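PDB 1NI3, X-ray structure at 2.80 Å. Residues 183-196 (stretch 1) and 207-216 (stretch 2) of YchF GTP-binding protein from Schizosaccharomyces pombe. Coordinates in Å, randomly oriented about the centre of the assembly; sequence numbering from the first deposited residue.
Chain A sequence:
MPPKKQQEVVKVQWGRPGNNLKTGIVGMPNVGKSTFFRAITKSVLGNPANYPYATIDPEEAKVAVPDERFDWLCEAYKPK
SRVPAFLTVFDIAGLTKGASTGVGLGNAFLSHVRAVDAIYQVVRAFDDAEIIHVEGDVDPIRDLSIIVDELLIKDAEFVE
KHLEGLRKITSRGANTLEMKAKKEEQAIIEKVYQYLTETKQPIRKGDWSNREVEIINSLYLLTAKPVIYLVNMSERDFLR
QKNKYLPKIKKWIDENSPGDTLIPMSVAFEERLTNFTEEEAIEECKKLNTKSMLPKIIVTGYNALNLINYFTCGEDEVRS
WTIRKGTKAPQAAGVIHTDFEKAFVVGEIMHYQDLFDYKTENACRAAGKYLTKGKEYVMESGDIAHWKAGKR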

# COMPACT_ATOMS: atom_id res chain seq x y z
N LYS A 183 24.79 -17.85 14.40
CA LYS A 183 25.86 -17.42 13.50
C LYS A 183 25.36 -17.30 12.07
O LYS A 183 25.67 -16.33 11.37
CB LYS A 183 27.04 -18.40 13.55
CG LYS A 183 27.75 -18.49 14.89
CD LYS A 183 28.91 -19.48 14.82
CE LYS A 183 29.46 -19.83 16.21
NZ LYS A 183 29.96 -18.65 16.97
N GLU A 184 24.59 -18.29 11.62
CA GLU A 184 24.03 -18.29 10.27
C GLU A 184 23.28 -16.97 10.08
O GLU A 184 23.30 -16.38 9.00
CB GLU A 184 23.07 -19.47 10.10
CG GLU A 184 22.39 -19.56 8.72
CD GLU A 184 20.86 -19.60 8.79
OE1 GLU A 184 20.21 -19.80 7.74
OE2 GLU A 184 20.32 -19.41 9.90
N GLU A 185 22.63 -16.51 11.15
CA GLU A 185 21.87 -15.27 11.13
C GLU A 185 22.79 -14.08 10.92
O GLU A 185 22.48 -13.15 10.17
CB GLU A 185 21.12 -15.09 12.45
CG GLU A 185 19.96 -14.11 12.36
CD GLU A 185 19.40 -13.71 13.71
OE1 GLU A 185 19.27 -14.60 14.58
OE2 GLU A 185 19.06 -12.52 13.90
N GLN A 186 23.94 -14.12 11.59
CA GLN A 186 24.92 -13.06 11.50
C GLN A 186 25.50 -13.01 10.09
O GLN A 186 25.77 -11.94 9.56
CB GLN A 186 26.04 -13.29 12.53
CG GLN A 186 27.06 -12.17 12.62
CD GLN A 186 27.72 -12.09 13.99
OE1 GLN A 186 28.63 -11.28 14.20
NE2 GLN A 186 27.26 -12.90 14.93
N ALA A 187 25.68 -14.18 9.48
CA ALA A 187 26.22 -14.22 8.13
C ALA A 187 25.24 -13.56 7.16
O ALA A 187 25.65 -12.90 6.19
CB ALA A 187 26.47 -15.66 7.71
N ILE A 188 23.95 -13.73 7.44
CA ILE A 188 22.88 -13.17 6.62
C ILE A 188 22.77 -11.67 6.87
O ILE A 188 22.73 -10.88 5.92
CB ILE A 188 21.55 -13.85 6.93
CG1 ILE A 188 21.67 -15.33 6.58
CG2 ILE A 188 20.41 -13.18 6.18
CD1 ILE A 188 20.46 -16.16 6.94
N ILE A 189 22.70 -11.27 8.13
CA ILE A 189 22.61 -9.86 8.44
C ILE A 189 23.77 -9.17 7.74
O ILE A 189 23.66 -8.03 7.28
CB ILE A 189 22.71 -9.59 9.96
CG1 ILE A 189 21.31 -9.59 10.58
CG2 ILE A 189 23.41 -8.25 10.21
CD1 ILE A 189 20.57 -10.86 10.42
N GLU A 190 24.89 -9.89 7.65
CA GLU A 190 26.09 -9.37 7.01
C GLU A 190 25.78 -9.03 5.56
O GLU A 190 26.14 -7.95 5.08
CB GLU A 190 27.19 -10.43 7.06
CG GLU A 190 28.61 -9.87 7.05
CD GLU A 190 28.91 -9.05 8.29
OE1 GLU A 190 28.82 -7.80 8.21
OE2 GLU A 190 29.22 -9.65 9.34
N LYS A 191 25.13 -9.95 4.86
CA LYS A 191 24.75 -9.73 3.46
C LYS A 191 23.79 -8.56 3.35
O LYS A 191 23.89 -7.75 2.44
CB LYS A 191 24.09 -10.99 2.88
CG LYS A 191 25.03 -12.15 2.57
CD LYS A 191 24.25 -13.37 2.04
CE LYS A 191 23.42 -13.04 0.81
NZ LYS A 191 22.52 -14.16 0.43
N VAL A 192 22.84 -8.49 4.29
CA VAL A 192 21.86 -7.40 4.31
C VAL A 192 22.61 -6.07 4.33
O VAL A 192 22.23 -5.13 3.63
CB VAL A 192 20.97 -7.48 5.56
CG1 VAL A 192 20.07 -6.26 5.63
CG2 VAL A 192 20.14 -8.74 5.51
N TYR A 193 23.66 -6.00 5.15
CA TYR A 193 24.46 -4.80 5.26
C TYR A 193 25.19 -4.63 3.94
O TYR A 193 25.08 -3.59 3.28
CB TYR A 193 25.48 -4.95 6.38
CG TYR A 193 26.19 -3.66 6.71
CD1 TYR A 193 25.62 -2.72 7.57
CD2 TYR A 193 27.42 -3.36 6.13
CE1 TYR A 193 26.26 -1.52 7.85
CE2 TYR A 193 28.07 -2.16 6.40
CZ TYR A 193 27.49 -1.24 7.26
OH TYR A 193 28.15 -0.07 7.53
N GLN A 194 25.93 -5.66 3.56
CA GLN A 194 26.66 -5.68 2.29
C GLN A 194 25.82 -5.03 1.20
O GLN A 194 26.28 -4.14 0.50
CB GLN A 194 26.95 -7.14 1.91
CG GLN A 194 28.36 -7.64 2.19
CD GLN A 194 29.30 -7.38 1.03
OE1 GLN A 194 29.10 -7.89 -0.08
NE2 GLN A 194 30.33 -6.58 1.27
N TYR A 195 24.58 -5.50 1.07
CA TYR A 195 23.66 -4.99 0.05
C TYR A 195 23.41 -3.50 0.24
O TYR A 195 23.71 -2.69 -0.63
CB TYR A 195 22.31 -5.74 0.12
CG TYR A 195 21.49 -5.72 -1.17
CD1 TYR A 195 21.62 -6.73 -2.12
CD2 TYR A 195 20.59 -4.67 -1.44
CE1 TYR A 195 20.89 -6.70 -3.32
CE2 TYR A 195 19.85 -4.64 -2.63
CZ TYR A 195 20.01 -5.65 -3.56
OH TYR A 195 19.31 -5.61 -4.75
N LEU A 196 22.87 -3.15 1.40
CA LEU A 196 22.55 -1.76 1.73
C LEU A 196 23.71 -0.81 1.48
O LEU A 196 23.51 0.36 1.15
CB LEU A 196 22.13 -1.65 3.19
CG LEU A 196 20.84 -2.40 3.50
CD1 LEU A 196 20.58 -2.34 4.99
CD2 LEU A 196 19.68 -1.80 2.72
N ASP A 207 17.72 -10.33 -4.00
CA ASP A 207 17.22 -11.65 -4.33
C ASP A 207 17.51 -12.50 -3.10
O ASP A 207 18.56 -13.12 -2.99
CB ASP A 207 17.97 -12.20 -5.55
CG ASP A 207 17.57 -13.62 -5.90
OD1 ASP A 207 16.35 -13.92 -5.84
OD2 ASP A 207 18.45 -14.44 -6.24
N TRP A 208 16.56 -12.52 -2.17
CA TRP A 208 16.73 -13.28 -0.95
C TRP A 208 15.93 -14.56 -0.96
O TRP A 208 15.01 -14.72 -1.76
CB TRP A 208 16.34 -12.43 0.26
CG TRP A 208 16.86 -11.05 0.18
CD1 TRP A 208 16.21 -9.96 -0.31
CD2 TRP A 208 18.17 -10.61 0.54
NE1 TRP A 208 17.03 -8.86 -0.27
CE2 TRP A 208 18.25 -9.23 0.24
CE3 TRP A 208 19.29 -11.24 1.09
CZ2 TRP A 208 19.40 -8.48 0.47
CZ3 TRP A 208 20.44 -10.49 1.31
CH2 TRP A 208 20.48 -9.13 1.00
N SER A 209 16.29 -15.47 -0.05
CA SER A 209 15.60 -16.74 0.08
C SER A 209 14.50 -16.56 1.12
O SER A 209 14.48 -15.56 1.84
CB SER A 209 16.56 -17.81 0.56
OG SER A 209 16.99 -17.53 1.87
N ASN A 210 13.60 -17.53 1.23
CA ASN A 210 12.53 -17.43 2.21
C ASN A 210 13.07 -17.19 3.62
O ASN A 210 12.54 -16.36 4.36
CB ASN A 210 11.65 -18.69 2.15
CG ASN A 210 10.75 -18.72 0.93
OD1 ASN A 210 9.85 -19.55 0.81
ND2 ASN A 210 11.00 -17.79 0.01
N ARG A 211 14.13 -17.90 3.98
CA ARG A 211 14.75 -17.73 5.28
C ARG A 211 15.27 -16.31 5.46
O ARG A 211 15.04 -15.68 6.48
CB ARG A 211 15.92 -18.71 5.43
CG ARG A 211 16.74 -18.52 6.68
CD ARG A 211 15.89 -18.77 7.91
NE ARG A 211 16.72 -18.77 9.11
CZ ARG A 211 16.44 -18.07 10.20
NH1 ARG A 211 15.35 -17.32 10.25
NH2 ARG A 211 17.26 -18.13 11.25
N GLU A 212 15.99 -15.83 4.45
CA GLU A 212 16.57 -14.49 4.48
C GLU A 212 15.48 -13.43 4.56
O GLU A 212 15.61 -12.43 5.26
CB GLU A 212 17.41 -14.27 3.24
CG GLU A 212 18.60 -15.19 3.20
CD GLU A 212 19.36 -15.10 1.90
OE1 GLU A 212 20.53 -15.53 1.87
OE2 GLU A 212 18.79 -14.61 0.91
N VAL A 213 14.39 -13.66 3.84
CA VAL A 213 13.28 -12.72 3.86
C VAL A 213 12.73 -12.68 5.28
O VAL A 213 12.42 -11.62 5.82
CB VAL A 213 12.17 -13.16 2.88
CG1 VAL A 213 10.86 -12.46 3.23
CG2 VAL A 213 12.57 -12.82 1.46
N GLU A 214 12.64 -13.86 5.88
CA GLU A 214 12.14 -14.00 7.23
C GLU A 214 12.97 -13.17 8.20
O GLU A 214 12.44 -12.37 8.97
CB GLU A 214 12.21 -15.47 7.62
CG GLU A 214 11.61 -15.79 8.95
CD GLU A 214 11.71 -17.25 9.25
OE1 GLU A 214 12.85 -17.76 9.23
OE2 GLU A 214 10.65 -17.88 9.47
N ILE A 215 14.28 -13.36 8.15
CA ILE A 215 15.17 -12.61 9.03
C ILE A 215 14.99 -11.13 8.79
O ILE A 215 14.70 -10.37 9.70
CB ILE A 215 16.63 -12.99 8.80
CG1 ILE A 215 16.84 -14.44 9.26
CG2 ILE A 215 17.55 -12.03 9.55
CD1 ILE A 215 18.21 -14.97 9.02
N ILE A 216 15.16 -10.70 7.55
CA ILE A 216 15.00 -9.30 7.24
C ILE A 216 13.73 -8.70 7.86
O ILE A 216 13.81 -7.71 8.59
CB ILE A 216 15.04 -9.08 5.73
CG1 ILE A 216 16.39 -9.56 5.20
CG2 ILE A 216 14.85 -7.61 5.40
CD1 ILE A 216 16.58 -9.39 3.71

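Two helices meet here nearly at right angles, their N-to-C directions 80° apart and their axes 10.4 Å apart at closest approach. Side chains from Glu-184 to Tyr-195 on the first helix meet the second stretch, and where the helices themselves meet, branched side chains make the closest apolar contacts. The chief bump is Ile-215. Its CA-to-CB bond points toward the first helix, and the side chain settles among Glu-185, Ile-188 and Ile-189: its CD1 lies 3.3 Å from CD1 of Ile-188 and 3.9 Å from CG of Glu-185, while its CG2 lies 3.4 Å from CD1 of Ile-189. The hollow is lined by one turn of helix, Glu-185 to Ile-189, in which the acid Glu-185 contributes its aliphatic CG. Ile-188 answers from the other side of the contact, its CB also directed toward its partner, with CG2 4.0 Å from CG of Glu-212. One turn further along, Val-192 CG2 meets Ile-216 CG1 at 3.9 Å.

The loop before the second helix extends the contact with a flat piece. Trp-208, which has the largest covered area of any residue here, brings its six-membered ring to the backbone of the first helix: CH2 is 4.0 Å from CA of Val-192 and 4.0 Å from O of Lys-191. Tyr-195 adds its ring obliquely, CG 3.8 Å from Trp-208 CZ2, the planes at 58°.

Charge borders this apolar fit. Lys-191 passes its CE 4.0 Å from Trp-208 CZ3 and ends in a salt bridge, NZ to Glu-212 OE1 at 2.8 Å. Glu-212 is also tied to its own stretch: its OE2 accepts from Ser-209 N at 2.8 Å, while its own N donates to the capping Ser-209 OG at 3.2 Å. A longer salt bridge, Glu-184 OE2 to Arg-211 NH2 at 3.6 Å, lies toward the exposed margin.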